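Local coordinates for protein tryptophanyl-tRNA synthetase (PDB 2YY5) that probably catalyses the ATP-dependent attachment of tryptophan to its cognate tRNA, acting as a homodimeric aminoacyl-tRNA synthetase of class I, at residues 43-48 and 81-86. The protein carries 1 engineered substitution. Numbering follows the deposited sequence.
Sequences ADLHSI and FLQSDL. With WSA (5'-O-[(L-tryptophylamino)sulfonyl]adenosine), chain J.
Two neighbouring parallel strands of the class-I (Rossmann-type) catalytic fold, 37-42 and 78-82, end here, and the chain turns off each: residues 44-47 wind into a short, weakly bonded helical turn, residues 83-85 into a 3-10 turn. The backbones are closest at Ala43 and Gln83, whose CA atoms lie 5.3 Å apart, and they diverge toward Leu45 and Ser84. Asp44 bridges the gap. Its CG occupies the crowded position between its own backbone N and carbonyl carbon (chi1 57°), and the carboxylate grips Ser84 with both oxygens, each through its syn lone pair. OD2 accepts the backbone N-H of Ser84 (OD2 to N 2.9 Å), while OD1 accepts the Ser84 hydroxyl OG. The side chain of Leu82 crosses that of Asp44 at about a right angle, its CG and both methyls against OD1. Gly343 N of the second subunit bonds to Ser84 OG and Leu342 of that subunit packs on Asp44, so the buried carboxylate, probably charged, lies beside the dimer interface.

Gln83 reaches the other way. With CG anti to the backbone N and the chain extended beyond it (chi2 179°), its aliphatic part runs obliquely across Leu45, CG meeting Leu45 CD1 at 3.3 Å. The amide arrives beside the helical turn, its plane 23° from the His46 ring. His46 NE2 is hydrogen-bonded to Asp142, predicted to bind the substrate tryptophan; Asp142 probably helps fix the imidazole's orientation, with Gln83 NE2 its weakly bonded second-shell partner. WSA CD1, on the indole of the bound tryptophanyl-adenylate analogue, sits 3.2 Å above one face of the His46 imidazole, offset toward its rim. Gln83 OE1 accepts the backbone N-H of Leu45 at 3.0 Å, the donor lying well above the carbonyl plane.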
# COMPACT_ATOMS: atom_id res chain seq x y z
N ALA B 43 -11.89 0.50 10.36
CA ALA B 43 -10.94 0.06 9.36
C ALA B 43 -11.47 0.01 7.91
O ALA B 43 -11.53 -1.06 7.29
CB ALA B 43 -10.38 -1.30 9.77
N ASP B 44 -11.83 1.17 7.37
CA ASP B 44 -12.37 1.25 6.01
C ASP B 44 -11.37 0.99 4.88
O ASP B 44 -11.76 0.90 3.72
CB ASP B 44 -13.04 2.61 5.79
CG ASP B 44 -12.09 3.78 6.03
OD1 ASP B 44 -12.38 4.88 5.51
OD2 ASP B 44 -11.07 3.62 6.74
N LEU B 45 -10.09 0.87 5.22
CA LEU B 45 -9.07 0.58 4.21
C LEU B 45 -9.03 -0.94 4.01
O LEU B 45 -8.54 -1.43 3.00
CB LEU B 45 -7.70 1.10 4.66
CG LEU B 45 -7.59 2.63 4.75
CD1 LEU B 45 -6.22 3.02 5.22
CD2 LEU B 45 -7.87 3.27 3.39
N HIS B 46 -9.58 -1.66 4.98
CA HIS B 46 -9.65 -3.12 4.94
C HIS B 46 -10.93 -3.54 4.23
O HIS B 46 -11.00 -4.61 3.63
CB HIS B 46 -9.63 -3.70 6.36
CG HIS B 46 -8.27 -3.67 6.99
ND1 HIS B 46 -7.32 -4.63 6.73
CD2 HIS B 46 -7.68 -2.76 7.80
CE1 HIS B 46 -6.20 -4.31 7.35
NE2 HIS B 46 -6.39 -3.18 8.01
N SER B 47 -11.93 -2.67 4.28
CA SER B 47 -13.22 -2.94 3.65
C SER B 47 -13.15 -2.89 2.12
O SER B 47 -13.77 -3.71 1.44
CB SER B 47 -14.26 -1.95 4.15
OG SER B 47 -14.43 -2.09 5.54
N ILE B 48 -12.38 -1.94 1.60
CA ILE B 48 -12.25 -1.79 0.15
C ILE B 48 -11.26 -2.78 -0.47
O ILE B 48 -10.80 -2.56 -1.59
CB ILE B 48 -11.83 -0.36 -0.24
CG1 ILE B 48 -10.43 -0.05 0.31
CG2 ILE B 48 -12.83 0.65 0.28
CD1 ILE B 48 -9.85 1.22 -0.29
N PHE B 81 -11.37 6.94 15.59
CA PHE B 81 -11.12 7.58 14.30
C PHE B 81 -11.41 6.71 13.08
O PHE B 81 -11.71 5.53 13.21
CB PHE B 81 -9.67 8.06 14.25
CG PHE B 81 -8.64 6.95 14.27
CD1 PHE B 81 -7.96 6.61 13.11
CD2 PHE B 81 -8.30 6.32 15.46
CE1 PHE B 81 -6.93 5.65 13.13
CE2 PHE B 81 -7.28 5.36 15.50
CZ PHE B 81 -6.59 5.03 14.33
N LEU B 82 -11.34 7.32 11.90
CA LEU B 82 -11.57 6.60 10.65
C LEU B 82 -10.23 6.40 9.97
O LEU B 82 -9.57 7.37 9.58
CB LEU B 82 -12.49 7.40 9.72
CG LEU B 82 -12.80 6.68 8.40
CD1 LEU B 82 -13.70 5.51 8.71
CD2 LEU B 82 -13.48 7.62 7.40
N GLN B 83 -9.82 5.14 9.86
CA GLN B 83 -8.54 4.76 9.26
C GLN B 83 -8.13 5.58 8.03
O GLN B 83 -7.01 6.08 7.95
CB GLN B 83 -8.57 3.27 8.91
CG GLN B 83 -7.27 2.71 8.32
CD GLN B 83 -7.37 1.23 8.02
OE1 GLN B 83 -8.45 0.71 7.76
NE2 GLN B 83 -6.23 0.54 8.04
N SER B 84 -9.04 5.73 7.08
CA SER B 84 -8.73 6.48 5.87
C SER B 84 -8.44 7.97 6.10
O SER B 84 -7.91 8.64 5.21
CB SER B 84 -9.88 6.33 4.85
OG SER B 84 -11.07 6.98 5.28
N ASP B 85 -8.80 8.51 7.27
CA ASP B 85 -8.55 9.93 7.55
C ASP B 85 -7.07 10.19 7.79
O ASP B 85 -6.63 11.34 7.79
CB ASP B 85 -9.34 10.40 8.77
CG ASP B 85 -10.73 10.90 8.42
OD1 ASP B 85 -11.58 10.97 9.34
OD2 ASP B 85 -10.99 11.23 7.25
N LEU B 86 -6.31 9.12 7.99
CA LEU B 86 -4.88 9.23 8.22
C LEU B 86 -4.00 8.59 7.14
O LEU B 86 -3.85 7.37 7.08
CB LEU B 86 -4.51 8.62 9.58
CG LEU B 86 -4.90 9.38 10.84
CD1 LEU B 86 -6.42 9.42 10.96
CD2 LEU B 86 -4.27 8.71 12.06
CD2 WSA J . -7.78 -4.66 13.07
CE3 WSA J . -8.12 -5.12 14.34
CZ3 WSA J . -7.24 -4.92 15.39
CH2 WSA J . -6.03 -4.26 15.18
CZ2 WSA J . -5.70 -3.81 13.91
CE2 WSA J . -6.57 -4.01 12.85
N11 WSA J . -6.53 -3.67 11.56
CD1 WSA J . -7.64 -4.07 10.96
CG WSA J . -8.44 -4.68 11.84
CB WSA J . -9.82 -5.27 11.55
CA WSA J . -9.85 -6.78 11.80
NH3 WSA J . -8.84 -7.46 10.97
C WSA J . -11.24 -7.31 11.45
O WSA J . -11.56 -7.47 10.27
NS WSA J . -12.07 -7.56 12.46
S WSA J . -13.61 -7.58 11.94
O1S WSA J . -13.97 -6.25 11.35
O2S WSA J . -13.79 -8.63 10.88
O5' WSA J . -14.41 -7.86 13.09
C5' WSA J . -14.25 -7.04 14.25
C4' WSA J . -13.86 -7.81 15.52
O4' WSA J . -14.84 -8.83 15.79
C3' WSA J . -12.51 -8.52 15.43
O3' WSA J . -11.83 -8.43 16.68
C2' WSA J . -12.93 -9.97 15.17
O2' WSA J . -11.91 -10.85 15.65
C1' WSA J . -14.12 -10.03 16.12
N9 WSA J . -14.96 -11.22 15.81
C8 WSA J . -15.43 -11.52 14.60
N7 WSA J . -16.19 -12.61 14.68
C5 WSA J . -16.20 -13.01 15.95
C4 WSA J . -15.40 -12.12 16.67
N3 WSA J . -15.24 -12.31 17.99
C2 WSA J . -15.84 -13.33 18.60
N1 WSA J . -16.60 -14.18 17.94
C6 WSA J . -16.80 -14.05 16.62
N6 WSA J . -17.59 -14.91 15.97